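Local coordinates for cytoplasmic protein (Cryptococcus neoformans var. grubii serotype A, PDB 7LPO) that probably hydrolyses steryl beta-glucosides, as a sterylglucosidase of glycoside hydrolase family 5, at residues A[82-87]-A[128-133]; A[159-162]-A[167-170]; A[204-209]-A[336-341]. All coordinates share one frame; numbering follows the deposited sequence.

Contact 1: A[82-87]-A[128-133]; sequences GSADLH and LRKCKE
Lys130 reaches across from helix 118-133 and sets its ammonium group against the carboxylate of Asp85, near the start of helix 83-93. The salt bridge is forked but uneven: Lys130 NZ lies 2.9 Å from Asp85 OD1, entering on the syn lone pair of that oxygen, while its second bond, to Asp85 OD2 at 3.0 Å, is weak. The two side chains meet at about a right angle. The lysine chain runs extended until its last torsion, where it bends (chi4 -61°) and turns NZ onto the acid. Beneath this polar end the aliphatic part of Lys130 lies near Ala84, with Lys130 CD 4.3 Å from Ala84 CB, an apolar touch. Asp85 OD1 also accepts a hydrogen bond from the indole NE1 of Trp134, just past the end of helix 118-133; two bonds thus grip this oxygen, which probably limits the carboxylate's rotation. Glu133 OE2 lies 5.2 Å from Asp85 OD1, a like charge; the ammonium of Lys130, to one side of the pair, probably offsets it. Lys130 also touches Leu79. The contact joins two helices that precede parallel strands 98-104 and 137-143, as in the (beta/alpha)8 barrel of family 5 glycoside hydrolases.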
# COMPACT_ATOMS: atom_id res chain seq x y z
N GLY A 82 -26.10 -3.07 8.77
CA GLY A 82 -25.95 -4.50 8.59
C GLY A 82 -25.03 -4.93 7.47
O GLY A 82 -24.68 -6.11 7.39
N SER A 83 -24.62 -4.00 6.60
CA SER A 83 -23.78 -4.38 5.46
C SER A 83 -22.40 -4.87 5.87
O SER A 83 -21.78 -5.61 5.12
CB SER A 83 -23.65 -3.19 4.50
OG SER A 83 -23.14 -2.04 5.15
N ALA A 84 -21.91 -4.49 7.06
CA ALA A 84 -20.52 -4.80 7.41
C ALA A 84 -20.28 -6.30 7.47
O ALA A 84 -19.23 -6.78 7.03
CB ALA A 84 -20.16 -4.14 8.74
N ASP A 85 -21.23 -7.06 8.02
CA ASP A 85 -21.03 -8.50 8.14
C ASP A 85 -21.05 -9.19 6.79
O ASP A 85 -20.40 -10.23 6.62
CB ASP A 85 -22.10 -9.10 9.05
CG ASP A 85 -21.95 -8.65 10.50
OD1 ASP A 85 -21.03 -9.14 11.17
OD2 ASP A 85 -22.74 -7.78 10.94
N LEU A 86 -21.80 -8.66 5.83
CA LEU A 86 -21.86 -9.29 4.51
C LEU A 86 -20.53 -9.17 3.79
O LEU A 86 -20.09 -10.11 3.13
CB LEU A 86 -22.99 -8.67 3.70
CG LEU A 86 -23.38 -9.42 2.43
CD1 LEU A 86 -23.62 -10.90 2.68
CD2 LEU A 86 -24.64 -8.79 1.80
N HIS A 87 -19.87 -8.01 3.91
CA HIS A 87 -18.57 -7.83 3.27
C HIS A 87 -17.53 -8.76 3.88
O HIS A 87 -16.77 -9.42 3.15
CB HIS A 87 -18.13 -6.38 3.39
CG HIS A 87 -18.92 -5.44 2.54
ND1 HIS A 87 -18.97 -5.53 1.17
CD2 HIS A 87 -19.70 -4.39 2.88
CE1 HIS A 87 -19.74 -4.57 0.69
NE2 HIS A 87 -20.18 -3.86 1.71
N LEU A 128 -12.58 -3.37 14.15
CA LEU A 128 -11.64 -4.44 14.47
C LEU A 128 -12.32 -5.58 15.22
O LEU A 128 -12.00 -6.75 15.01
CB LEU A 128 -10.47 -3.88 15.28
CG LEU A 128 -9.60 -2.89 14.50
CD1 LEU A 128 -8.52 -2.29 15.39
CD2 LEU A 128 -8.99 -3.56 13.26
N ARG A 129 -13.28 -5.26 16.09
CA ARG A 129 -13.97 -6.31 16.83
C ARG A 129 -14.73 -7.24 15.89
O ARG A 129 -14.71 -8.46 16.08
CB ARG A 129 -14.92 -5.69 17.85
CG ARG A 129 -14.22 -5.17 19.09
CD ARG A 129 -15.14 -5.20 20.30
NE ARG A 129 -14.87 -4.10 21.22
CZ ARG A 129 -13.95 -4.13 22.17
NH1 ARG A 129 -13.19 -5.21 22.34
NH2 ARG A 129 -13.79 -3.07 22.97
N LYS A 130 -15.41 -6.68 14.88
CA LYS A 130 -16.10 -7.53 13.91
C LYS A 130 -15.12 -8.35 13.09
O LYS A 130 -15.39 -9.52 12.79
CB LYS A 130 -16.98 -6.68 13.00
CG LYS A 130 -18.28 -6.25 13.65
CD LYS A 130 -19.26 -5.69 12.63
CE LYS A 130 -20.70 -5.79 13.13
NZ LYS A 130 -21.11 -7.20 13.38
N CYS A 131 -13.98 -7.77 12.70
CA CYS A 131 -12.96 -8.56 12.02
C CYS A 131 -12.55 -9.75 12.87
O CYS A 131 -12.36 -10.86 12.36
CB CYS A 131 -11.74 -7.70 11.69
SG CYS A 131 -12.12 -6.32 10.58
N LYS A 132 -12.42 -9.55 14.18
CA LYS A 132 -12.04 -10.65 15.07
C LYS A 132 -13.12 -11.71 15.13
O LYS A 132 -12.83 -12.91 15.11
CB LYS A 132 -11.73 -10.10 16.46
CG LYS A 132 -11.21 -11.14 17.44
CD LYS A 132 -11.08 -10.52 18.83
CE LYS A 132 -10.75 -11.57 19.87
NZ LYS A 132 -11.27 -11.16 21.21
N GLU A 133 -14.38 -11.29 15.21
CA GLU A 133 -15.48 -12.25 15.23
C GLU A 133 -15.46 -13.13 13.99
O GLU A 133 -15.79 -14.32 14.06
CB GLU A 133 -16.82 -11.52 15.33
CG GLU A 133 -17.17 -11.05 16.73
CD GLU A 133 -18.18 -9.91 16.73
OE1 GLU A 133 -17.99 -8.94 17.49
OE2 GLU A 133 -19.16 -10.00 15.95

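Contact 2: A[159-162]-A[167-170]; sequences WTLY and DPYH
An Asx turn at Asp167 shapes the loop after helix 159-163 and sets Pro168 against Tyr162 and Leu161 of that helix. Asp167 OD1 accepts from the backbone N of Tyr169 at 3.3 Å, the donor standing 39° out of the carboxylate plane, and this turn presents Pro168 to the helix. The pyrrolidine ring lies across the phenol of Tyr162 at roughly a right angle: Pro168 CG sits over one face, 4.1 Å from the ring centroid, in a CH-pi contact displaced toward the hydroxyl end. Pro168 CD comes closer still, 3.5 Å from Tyr162 CZ. Pro168 CB also meets one branch of Leu161, the CD2 methyl, at 4.0 Å. Tyr162 has its ring anti to the carbonyl carbon (chi1 -73°), which carries the phenol out to the loop until Tyr162 OH lies 3.7 Å from Tyr169 CE2. Both tyrosine hydroxyls hydrogen-bond to the same carboxylate oxygen, Glu66 OE2. Arg348 adds a bond to the Tyr162 hydroxyl and a salt bridge to Asp167. Direct contact between helix and turn is thus apolar, while the buried phenol and carboxylate are satisfied from outside; the salt bridge with Arg348 would probably favour the ionised form of Asp167.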
# COMPACT_ATOMS: atom_id res chain seq x y z
N TRP A 159 -3.87 21.05 8.23
CA TRP A 159 -3.06 22.03 8.94
C TRP A 159 -1.57 21.76 8.81
O TRP A 159 -0.78 22.66 9.11
CB TRP A 159 -3.46 22.09 10.42
CG TRP A 159 -3.42 20.81 11.22
CD1 TRP A 159 -4.48 20.03 11.57
CD2 TRP A 159 -2.26 20.20 11.81
NE1 TRP A 159 -4.06 18.97 12.33
CE2 TRP A 159 -2.70 19.05 12.49
CE3 TRP A 159 -0.90 20.52 11.82
CZ2 TRP A 159 -1.83 18.21 13.17
CZ3 TRP A 159 -0.04 19.68 12.50
CH2 TRP A 159 -0.50 18.54 13.17
N THR A 160 -1.15 20.57 8.34
CA THR A 160 0.28 20.35 8.14
C THR A 160 0.82 21.21 7.00
O THR A 160 1.98 21.63 7.04
CB THR A 160 0.59 18.87 7.86
OG1 THR A 160 -0.10 18.42 6.69
CG2 THR A 160 0.21 18.02 9.07
N LEU A 161 -0.00 21.47 5.98
CA LEU A 161 0.41 22.37 4.91
C LEU A 161 0.72 23.77 5.45
O LEU A 161 1.74 24.38 5.11
CB LEU A 161 -0.67 22.46 3.84
CG LEU A 161 -0.69 21.37 2.77
CD1 LEU A 161 -1.05 20.05 3.40
CD2 LEU A 161 -1.67 21.72 1.66
N TYR A 162 -0.19 24.31 6.27
CA TYR A 162 0.05 25.61 6.88
C TYR A 162 1.28 25.58 7.76
O TYR A 162 2.08 26.52 7.75
CB TYR A 162 -1.18 26.03 7.68
CG TYR A 162 -2.34 26.44 6.83
CD1 TYR A 162 -2.32 27.65 6.15
CD2 TYR A 162 -3.44 25.63 6.71
CE1 TYR A 162 -3.38 28.05 5.38
CE2 TYR A 162 -4.52 26.03 5.94
CZ TYR A 162 -4.48 27.24 5.29
OH TYR A 162 -5.55 27.63 4.52
N ASP A 167 0.45 27.89 1.19
CA ASP A 167 -0.94 28.30 1.02
C ASP A 167 -1.66 27.26 0.17
O ASP A 167 -1.41 27.20 -1.05
CB ASP A 167 -1.03 29.67 0.37
CG ASP A 167 -2.43 30.30 0.51
OD1 ASP A 167 -3.41 29.53 0.63
OD2 ASP A 167 -2.53 31.56 0.50
N PRO A 168 -2.55 26.45 0.74
CA PRO A 168 -3.16 25.36 -0.06
C PRO A 168 -3.87 25.84 -1.31
O PRO A 168 -3.94 25.11 -2.31
CB PRO A 168 -4.16 24.72 0.92
CG PRO A 168 -3.72 25.17 2.31
CD PRO A 168 -3.08 26.52 2.12
N TYR A 169 -4.40 27.06 -1.31
CA TYR A 169 -5.15 27.57 -2.45
C TYR A 169 -4.28 27.98 -3.62
O TYR A 169 -4.82 28.29 -4.69
CB TYR A 169 -6.02 28.73 -1.98
CG TYR A 169 -6.93 28.25 -0.88
CD1 TYR A 169 -7.95 27.36 -1.16
CD2 TYR A 169 -6.74 28.65 0.43
CE1 TYR A 169 -8.78 26.89 -0.16
CE2 TYR A 169 -7.57 28.19 1.43
CZ TYR A 169 -8.59 27.31 1.13
OH TYR A 169 -9.43 26.84 2.12
N HIS A 170 -2.95 27.96 -3.47
CA HIS A 170 -2.05 28.32 -4.55
C HIS A 170 -1.35 27.11 -5.16
O HIS A 170 -0.49 27.27 -6.03
CB HIS A 170 -1.03 29.35 -4.05
CG HIS A 170 -1.65 30.64 -3.63
ND1 HIS A 170 -0.95 31.62 -2.96
CD2 HIS A 170 -2.91 31.11 -3.76
CE1 HIS A 170 -1.75 32.64 -2.70
NE2 HIS A 170 -2.95 32.35 -3.18

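Contact 3: A[204-209]-A[336-341]; sequences THLANQ and VKLWLS
Leu206, in the first turn of helix 206-221, and Leu338, in the loop before helix 342-348, press methyl against methyl: their CD2 atoms are 3.6 Å apart. Leu206 CG follows at 3.8 Å from Leu338 CD2, so this one methyl of Leu338 serves two atoms of its partner. The two side chains run antiparallel, overlapping at their ends. Each leucine holds CG opposite its own backbone N (chi1 174° for Leu206, 173° for Leu338), the same first torsion in both, which sends the isobutyl groups out to meet in the buried middle. Trp339 adds a slacker touch, its CZ2 standing 4.3 Å from Leu206 CD2 and meeting that methyl obliquely. Leu338 CD2 also lies over one face of the same indole, 4.1 Å above its plane and toward the rim, which ties the two loop residues together. The contact joins the N-terminal turn of helix 206-221, with His205 as N-cap, to an irregular loop. That loop is itself held by backbone hydrogen bonding between Leu338 and Gly306, and it ends in Ser341, whose hydroxyl caps helix 342-348 through the N of Asp344. Away from the leucines, Val336 and Lys337 are partly exposed and make no contact with 204-209.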
# COMPACT_ATOMS: atom_id res chain seq x y z
N THR A 204 7.05 14.36 -7.14
CA THR A 204 8.13 15.12 -7.76
C THR A 204 7.66 16.49 -8.22
O THR A 204 8.22 17.06 -9.16
CB THR A 204 8.76 14.34 -8.92
OG1 THR A 204 7.77 13.99 -9.89
CG2 THR A 204 9.42 13.05 -8.41
N HIS A 205 6.63 17.03 -7.58
CA HIS A 205 6.29 18.44 -7.70
C HIS A 205 6.59 19.14 -6.37
O HIS A 205 6.85 18.51 -5.35
CB HIS A 205 4.84 18.62 -8.10
CG HIS A 205 4.57 18.37 -9.56
ND1 HIS A 205 4.74 17.14 -10.14
CD2 HIS A 205 4.14 19.20 -10.54
CE1 HIS A 205 4.41 17.20 -11.41
NE2 HIS A 205 4.05 18.44 -11.69
N LEU A 206 6.49 20.47 -6.40
CA LEU A 206 7.14 21.30 -5.39
C LEU A 206 6.59 21.07 -3.98
O LEU A 206 7.35 21.09 -3.00
CB LEU A 206 7.02 22.77 -5.78
CG LEU A 206 7.52 23.80 -4.76
CD1 LEU A 206 8.98 23.52 -4.46
CD2 LEU A 206 7.36 25.23 -5.25
N ALA A 207 5.28 20.87 -3.84
CA ALA A 207 4.73 20.75 -2.50
C ALA A 207 5.26 19.51 -1.80
O ALA A 207 5.78 19.58 -0.68
CB ALA A 207 3.20 20.74 -2.55
N ASN A 208 5.11 18.35 -2.44
CA ASN A 208 5.65 17.12 -1.87
C ASN A 208 7.17 17.19 -1.74
O ASN A 208 7.74 16.65 -0.78
CB ASN A 208 5.27 15.91 -2.74
CG ASN A 208 3.98 15.26 -2.31
OD1 ASN A 208 3.99 14.23 -1.64
ND2 ASN A 208 2.85 15.86 -2.69
N GLN A 209 7.84 17.81 -2.72
CA GLN A 209 9.30 17.89 -2.66
C GLN A 209 9.74 18.67 -1.43
O GLN A 209 10.74 18.33 -0.79
CB GLN A 209 9.85 18.54 -3.93
CG GLN A 209 9.91 17.61 -5.12
CD GLN A 209 10.15 18.34 -6.43
OE1 GLN A 209 9.65 19.45 -6.64
NE2 GLN A 209 10.91 17.71 -7.32
N VAL A 336 1.18 34.47 -8.70
CA VAL A 336 0.72 33.76 -7.52
C VAL A 336 1.85 32.90 -6.98
O VAL A 336 2.56 32.23 -7.74
CB VAL A 336 -0.53 32.92 -7.85
CG1 VAL A 336 -0.84 31.98 -6.71
CG2 VAL A 336 -1.72 33.83 -8.15
N LYS A 337 2.03 32.93 -5.66
CA LYS A 337 3.12 32.24 -5.00
C LYS A 337 2.58 31.11 -4.13
O LYS A 337 1.50 31.22 -3.55
CB LYS A 337 3.95 33.20 -4.14
CG LYS A 337 4.65 34.27 -4.96
CD LYS A 337 5.38 35.26 -4.08
CE LYS A 337 6.00 36.36 -4.94
NZ LYS A 337 6.50 37.51 -4.13
N LEU A 338 3.35 30.03 -4.06
CA LEU A 338 2.94 28.89 -3.24
C LEU A 338 2.97 29.23 -1.76
O LEU A 338 2.23 28.63 -0.97
CB LEU A 338 3.86 27.70 -3.51
CG LEU A 338 3.67 26.49 -2.60
CD1 LEU A 338 2.31 25.85 -2.87
CD2 LEU A 338 4.78 25.46 -2.77
N TRP A 339 3.79 30.18 -1.36
CA TRP A 339 4.15 30.37 0.03
C TRP A 339 3.17 31.30 0.74
O TRP A 339 2.85 32.37 0.23
CB TRP A 339 5.57 30.91 0.12
CG TRP A 339 6.49 30.11 -0.73
CD1 TRP A 339 6.99 30.45 -1.94
CD2 TRP A 339 6.98 28.79 -0.44
NE1 TRP A 339 7.79 29.45 -2.43
CE2 TRP A 339 7.79 28.41 -1.53
CE3 TRP A 339 6.82 27.91 0.62
CZ2 TRP A 339 8.44 27.18 -1.57
CZ3 TRP A 339 7.46 26.68 0.58
CH2 TRP A 339 8.26 26.32 -0.52
N LEU A 340 2.69 30.84 1.89
CA LEU A 340 1.87 31.66 2.77
C LEU A 340 2.52 33.00 3.05
O LEU A 340 3.67 33.06 3.48
CB LEU A 340 1.69 30.91 4.09
CG LEU A 340 0.40 30.20 4.48
CD1 LEU A 340 0.48 29.92 6.00
CD2 LEU A 340 -0.83 30.96 4.13
N SER A 341 1.77 34.08 2.84
CA SER A 341 2.18 35.37 3.37
C SER A 341 2.07 35.38 4.90
O SER A 341 1.37 34.56 5.51
CB SER A 341 1.34 36.49 2.79
OG SER A 341 0.10 36.59 3.48

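Overall arrangement
Along the chain the three contacts follow in series, but in space they form one separate contact and one cluster. Contact 1, between helices 83-93 and 118-133, lies about 37 Å from contact 2 and 42 Å from contact 3, centre to centre, with no touch. Contacts 2 and 3 have centres only about 9 Å apart and join directly: Asp167 N pairs with Leu338 O at 2.9 Å, His170 ND1 probably bonds Lys337 O, and Tyr162 packs on Leu340. Loop 336-341 therefore links the regions around successive helices 159-163 and 206-221, binding distant sequence into one buried patch, while contact 1 joins two helices of the barrel.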